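Local coordinates for protein transcription regulator (Lactobacillus plantarum WCFS1, PDB 3CLK) that probably regulates transcription as a dimeric DNA-binding protein with a periplasmic-binding-protein-like domain, at residues 10-16 with 33-45. Residues are numbered along the deposited sequence; the frame is centred on the assembly and turned at random.
Sequences VIAAVVS and EAHKNGYNLIIVY
Ile11 lays its CD1 obliquely against the ring of Tyr39, 3.5 Å from CD1 of the tyrosine, where the loop after helix 22-34 turns into strand 41-44. With 11-15, that helix and 41-44 in succession, the unit is a beta-alpha-beta crossover, the first of the periplasmic-binding-protein-like fold. The strand axes diverge by 26°, and four residue pairs from Ile11-Leu41 to Val14-Val44 are in parallel register. The ladder opens with Ile11 N giving Asn40 O a 2.8 Å bond that is nearly straight (177° at the hydrogen), although the donor is tilted from the carbonyl plane. Ile42 is held through both its backbone N and its backbone O: N donates to Ile11 O, and O accepts from Ala13 N. Val44 N then bonds to Ala13 O, while Val15 N to Val44 O is weak at 3.4 Å. On the face turned to helix 22-34, the Leu41 methyl CD1 sits 4.1 Å from Ala13 CB, and Leu27 of the helix touches both Ala13 and Ile43. The other face carries Ala12, whose CB meets Ile42 CG1 at 3.7 Å; chi1 of 70° sets that CG1 between the isoleucine's own backbone N and carbonyl carbon, leaving CG2 to Val10 CG1. Strand 68-72 flanks 11-15 on its other side, and Ile43 and Val44 continue the sheet as an antiparallel ladder with the second subunit, so this edge forms part of the dimer interface. Before the strand, Ala34 O takes Asn37 N, closing a type I turn, and Tyr39 N from the opposite face of its plane, and Asn37 CB lies 3.5 Å above the centre of the Tyr39 ring.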
ATOM      1  N   VAL B  10     -24.106  -4.979  -8.300  1.00 37.18           N
ATOM      2  CA  VAL B  10     -22.955  -4.063  -8.056  1.00 38.78           C
ATOM      3  C   VAL B  10     -22.760  -3.810  -6.565  1.00 38.02           C
ATOM      4  O   VAL B  10     -23.663  -3.328  -5.878  1.00 38.53           O
ATOM      5  CB  VAL B  10     -23.166  -2.700  -8.747  1.00 39.91           C
ATOM      6  CG1 VAL B  10     -21.923  -1.836  -8.582  1.00 41.45           C
ATOM      7  CG2 VAL B  10     -23.482  -2.906 -10.218  1.00 40.84           C
ATOM      8  N   ILE B  11     -21.580  -4.146  -6.062  1.00 36.37           N
ATOM      9  CA  ILE B  11     -21.275  -3.935  -4.656  1.00 34.38           C
ATOM     10  C   ILE B  11     -20.365  -2.721  -4.529  1.00 34.51           C
ATOM     11  O   ILE B  11     -19.479  -2.510  -5.354  1.00 35.19           O
ATOM     12  CB  ILE B  11     -20.568  -5.163  -4.037  1.00 33.92           C
ATOM     13  CG1 ILE B  11     -21.531  -6.352  -4.000  1.00 32.96           C
ATOM     14  CG2 ILE B  11     -20.081  -4.831  -2.631  1.00 33.75           C
ATOM     15  CD1 ILE B  11     -20.911  -7.646  -3.502  1.00 30.92           C
ATOM     16  N   ALA B  12     -20.596  -1.920  -3.496  1.00 33.99           N
ATOM     17  CA  ALA B  12     -19.789  -0.733  -3.265  1.00 32.80           C
ATOM     18  C   ALA B  12     -18.993  -0.912  -1.983  1.00 32.93           C
ATOM     19  O   ALA B  12     -19.551  -1.253  -0.939  1.00 31.50           O
ATOM     20  CB  ALA B  12     -20.685   0.504  -3.160  1.00 32.86           C
ATOM     21  N   ALA B  13     -17.685  -0.694  -2.075  1.00 32.23           N
ATOM     22  CA  ALA B  13     -16.810  -0.816  -0.922  1.00 31.73           C
ATOM     23  C   ALA B  13     -16.348   0.573  -0.515  1.00 31.96           C
ATOM     24  O   ALA B  13     -15.831   1.328  -1.338  1.00 32.42           O
ATOM     25  CB  ALA B  13     -15.608  -1.691  -1.258  1.00 31.38           C
ATOM     26  N   VAL B  14     -16.556   0.904   0.755  1.00 31.66           N
ATOM     27  CA  VAL B  14     -16.163   2.199   1.290  1.00 31.14           C
ATOM     28  C   VAL B  14     -14.819   2.079   2.005  1.00 33.18           C
ATOM     29  O   VAL B  14     -14.658   1.272   2.925  1.00 29.31           O
ATOM     30  CB  VAL B  14     -17.207   2.726   2.290  1.00 30.03           C
ATOM     31  CG1 VAL B  14     -16.818   4.121   2.757  1.00 30.06           C
ATOM     32  CG2 VAL B  14     -18.586   2.745   1.643  1.00 28.42           C
ATOM     33  N   VAL B  15     -13.854   2.877   1.565  1.00 35.59           N
ATOM     34  CA  VAL B  15     -12.526   2.874   2.162  1.00 39.43           C
ATOM     35  C   VAL B  15     -12.160   4.290   2.600  1.00 41.66           C
ATOM     36  O   VAL B  15     -12.578   5.267   1.973  1.00 41.73           O
ATOM     37  CB  VAL B  15     -11.467   2.367   1.160  1.00 41.28           C
ATOM     38  CG1 VAL B  15     -11.679   0.889   0.881  1.00 42.80           C
ATOM     39  CG2 VAL B  15     -11.557   3.158  -0.132  1.00 42.45           C
ATOM     40  N   SER B  16     -11.386   4.397   3.678  1.00 42.96           N
ATOM     41  CA  SER B  16     -10.972   5.695   4.200  1.00 44.19           C
ATOM     42  C   SER B  16     -10.143   6.473   3.181  1.00 45.01           C
ATOM     43  O   SER B  16      -8.918   6.350   3.133  1.00 45.72           O
ATOM     44  CB  SER B  16     -10.161   5.512   5.484  1.00 44.87           C
ATOM     45  OG  SER B  16      -8.973   4.782   5.231  1.00 45.65           O
ATOM     46  N   GLU B  33     -14.721 -12.855  -4.701  1.00 48.17           N
ATOM     47  CA  GLU B  33     -16.018 -13.407  -4.327  1.00 49.88           C
ATOM     48  C   GLU B  33     -17.116 -12.746  -5.154  1.00 50.55           C
ATOM     49  O   GLU B  33     -18.131 -13.368  -5.466  1.00 50.19           O
ATOM     50  CB  GLU B  33     -16.273 -13.187  -2.836  1.00 49.77           C
ATOM     51  CG  GLU B  33     -17.469 -13.943  -2.267  1.00 51.02           C
ATOM     52  CD  GLU B  33     -17.330 -15.453  -2.389  1.00 51.54           C
ATOM     53  OE1 GLU B  33     -16.187 -15.951  -2.477  1.00 51.87           O
ATOM     54  OE2 GLU B  33     -18.368 -16.147  -2.384  1.00 52.56           O
ATOM     55  N   ALA B  34     -16.904 -11.485  -5.510  1.00 51.52           N
ATOM     56  CA  ALA B  34     -17.874 -10.751  -6.308  1.00 53.09           C
ATOM     57  C   ALA B  34     -17.922 -11.316  -7.723  1.00 54.38           C
ATOM     58  O   ALA B  34     -18.993 -11.633  -8.238  1.00 53.82           O
ATOM     59  CB  ALA B  34     -17.511  -9.277  -6.348  1.00 52.21           C
ATOM     60  N   HIS B  35     -16.755 -11.455  -8.344  1.00 56.08           N
ATOM     61  CA  HIS B  35     -16.679 -11.973  -9.703  1.00 58.13           C
ATOM     62  C   HIS B  35     -16.985 -13.464  -9.754  1.00 57.76           C
ATOM     63  O   HIS B  35     -16.951 -14.077 -10.818  1.00 58.28           O
ATOM     64  CB  HIS B  35     -15.295 -11.694 -10.301  1.00 60.65           C
ATOM     65  CG  HIS B  35     -15.304 -11.546 -11.791  1.00 64.58           C
ATOM     66  ND1 HIS B  35     -15.547 -12.601 -12.646  1.00 65.96           N
ATOM     67  CD2 HIS B  35     -15.135 -10.457 -12.579  1.00 65.64           C
ATOM     68  CE1 HIS B  35     -15.529 -12.168 -13.894  1.00 66.37           C
ATOM     69  NE2 HIS B  35     -15.282 -10.870 -13.881  1.00 66.35           N
ATOM     70  N   LYS B  36     -17.281 -14.047  -8.596  1.00 57.92           N
ATOM     71  CA  LYS B  36     -17.622 -15.463  -8.517  1.00 57.46           C
ATOM     72  C   LYS B  36     -19.143 -15.547  -8.453  1.00 57.32           C
ATOM     73  O   LYS B  36     -19.739 -16.599  -8.697  1.00 56.97           O
ATOM     74  CB  LYS B  36     -17.009 -16.095  -7.268  1.00 57.93           C
ATOM     75  CG  LYS B  36     -17.236 -17.596  -7.159  1.00 58.66           C
ATOM     76  CD  LYS B  36     -16.533 -18.181  -5.945  1.00 59.35           C
ATOM     77  CE  LYS B  36     -15.027 -17.957  -6.012  1.00 59.88           C
ATOM     78  NZ  LYS B  36     -14.327 -18.523  -4.824  1.00 61.21           N
ATOM     79  N   ASN B  37     -19.754 -14.417  -8.110  1.00 56.34           N
ATOM     80  CA  ASN B  37     -21.204 -14.291  -8.023  1.00 55.57           C
ATOM     81  C   ASN B  37     -21.648 -13.460  -9.223  1.00 55.36           C
ATOM     82  O   ASN B  37     -22.834 -13.192  -9.406  1.00 55.92           O
ATOM     83  CB  ASN B  37     -21.608 -13.567  -6.731  1.00 54.81           C
ATOM     84  CG  ASN B  37     -21.442 -14.428  -5.495  1.00 54.77           C
ATOM     85  OD1 ASN B  37     -22.173 -15.398  -5.298  1.00 53.83           O
ATOM     86  ND2 ASN B  37     -20.476 -14.078  -4.653  1.00 54.64           N
ATOM     87  N   GLY B  38     -20.677 -13.048 -10.033  1.00 54.81           N
ATOM     88  CA  GLY B  38     -20.972 -12.248 -11.206  1.00 54.58           C
ATOM     89  C   GLY B  38     -21.259 -10.794 -10.871  1.00 54.47           C
ATOM     90  O   GLY B  38     -21.701 -10.028 -11.729  1.00 54.69           O
ATOM     91  N   TYR B  39     -21.006 -10.411  -9.622  1.00 52.78           N
ATOM     92  CA  TYR B  39     -21.237  -9.041  -9.170  1.00 51.74           C
ATOM     93  C   TYR B  39     -20.148  -8.087  -9.651  1.00 50.46           C
ATOM     94  O   TYR B  39     -19.036  -8.507  -9.963  1.00 49.81           O
ATOM     95  CB  TYR B  39     -21.278  -8.987  -7.643  1.00 51.98           C
ATOM     96  CG  TYR B  39     -22.379  -9.792  -6.994  1.00 52.39           C
ATOM     97  CD1 TYR B  39     -22.370 -10.020  -5.620  1.00 52.13           C
ATOM     98  CD2 TYR B  39     -23.434 -10.315  -7.741  1.00 51.78           C
ATOM     99  CE1 TYR B  39     -23.379 -10.744  -5.002  1.00 52.37           C
ATOM    100  CE2 TYR B  39     -24.451 -11.044  -7.132  1.00 52.46           C
ATOM    101  CZ  TYR B  39     -24.415 -11.255  -5.760  1.00 52.92           C
ATOM    102  OH  TYR B  39     -25.408 -11.979  -5.141  1.00 54.12           O
ATOM    103  N   ASN B  40     -20.479  -6.799  -9.700  1.00 49.30           N
ATOM    104  CA  ASN B  40     -19.536  -5.763 -10.109  1.00 48.08           C
ATOM    105  C   ASN B  40     -19.080  -5.063  -8.832  1.00 45.98           C
ATOM    106  O   ASN B  40     -19.700  -5.232  -7.783  1.00 46.43           O
ATOM    107  CB  ASN B  40     -20.214  -4.752 -11.038  1.00 50.11           C
ATOM    108  CG  ASN B  40     -20.809  -5.401 -12.276  1.00 52.04           C
ATOM    109  OD1 ASN B  40     -20.103  -6.035 -13.062  1.00 52.31           O
ATOM    110  ND2 ASN B  40     -22.118  -5.241 -12.458  1.00 53.17           N
ATOM    111  N   LEU B  41     -18.015  -4.272  -8.910  1.00 44.32           N
ATOM    112  CA  LEU B  41     -17.515  -3.587  -7.719  1.00 42.39           C
ATOM    113  C   LEU B  41     -17.009  -2.165  -7.933  1.00 42.08           C
ATOM    114  O   LEU B  41     -16.164  -1.919  -8.795  1.00 42.09           O
ATOM    115  CB  LEU B  41     -16.390  -4.408  -7.083  1.00 42.37           C
ATOM    116  CG  LEU B  41     -15.627  -3.750  -5.926  1.00 42.81           C
ATOM    117  CD1 LEU B  41     -16.524  -3.666  -4.699  1.00 41.94           C
ATOM    118  CD2 LEU B  41     -14.372  -4.554  -5.614  1.00 41.70           C
ATOM    119  N   ILE B  42     -17.527  -1.231  -7.140  1.00 40.81           N
ATOM    120  CA  ILE B  42     -17.067   0.150  -7.216  1.00 40.92           C
ATOM    121  C   ILE B  42     -16.553   0.514  -5.831  1.00 41.23           C
ATOM    122  O   ILE B  42     -17.096   0.068  -4.816  1.00 39.75           O
ATOM    123  CB  ILE B  42     -18.187   1.150  -7.612  1.00 40.98           C
ATOM    124  CG1 ILE B  42     -19.197   1.300  -6.477  1.00 42.07           C
ATOM    125  CG2 ILE B  42     -18.871   0.687  -8.883  1.00 40.86           C
ATOM    126  CD1 ILE B  42     -20.150   2.466  -6.674  1.00 41.75           C
ATOM    127  N   ILE B  43     -15.502   1.321  -5.791  1.00 40.88           N
ATOM    128  CA  ILE B  43     -14.910   1.733  -4.532  1.00 41.52           C
ATOM    129  C   ILE B  43     -15.150   3.217  -4.277  1.00 41.45           C
ATOM    130  O   ILE B  43     -14.672   4.071  -5.020  1.00 42.49           O
ATOM    131  CB  ILE B  43     -13.392   1.448  -4.534  1.00 40.86           C
ATOM    132  CG1 ILE B  43     -13.152  -0.046  -4.775  1.00 41.95           C
ATOM    133  CG2 ILE B  43     -12.775   1.892  -3.220  1.00 41.06           C
ATOM    134  CD1 ILE B  43     -11.691  -0.429  -4.949  1.00 41.57           C
ATOM    135  N   VAL B  44     -15.906   3.520  -3.230  1.00 41.34           N
ATOM    136  CA  VAL B  44     -16.187   4.907  -2.894  1.00 42.84           C
ATOM    137  C   VAL B  44     -15.128   5.405  -1.927  1.00 43.12           C
ATOM    138  O   VAL B  44     -15.071   4.983  -0.770  1.00 42.11           O
ATOM    139  CB  VAL B  44     -17.575   5.069  -2.254  1.00 42.70           C
ATOM    140  CG1 VAL B  44     -17.777   6.508  -1.826  1.00 42.99           C
ATOM    141  CG2 VAL B  44     -18.651   4.655  -3.246  1.00 43.36           C
ATOM    142  N   TYR B  45     -14.293   6.311  -2.418  1.00 45.79           N
ATOM    143  CA  TYR B  45     -13.205   6.875  -1.638  1.00 47.57           C
ATOM    144  C   TYR B  45     -13.706   7.920  -0.652  1.00 47.17           C
ATOM    145  O   TYR B  45     -13.374   7.872   0.532  1.00 46.39           O
ATOM    146  CB  TYR B  45     -12.170   7.485  -2.589  1.00 50.81           C
ATOM    147  CG  TYR B  45     -10.753   7.443  -2.073  1.00 53.05           C
ATOM    148  CD1 TYR B  45     -10.284   8.405  -1.180  1.00 55.43           C
ATOM    149  CD2 TYR B  45      -9.881   6.430  -2.472  1.00 55.07           C
ATOM    150  CE1 TYR B  45      -8.976   8.362  -0.696  1.00 57.16           C
ATOM    151  CE2 TYR B  45      -8.575   6.374  -1.995  1.00 56.99           C
ATOM    152  CZ  TYR B  45      -8.128   7.343  -1.108  1.00 58.06           C
ATOM    153  OH  TYR B  45      -6.833   7.293  -0.638  1.00 59.43           O
TER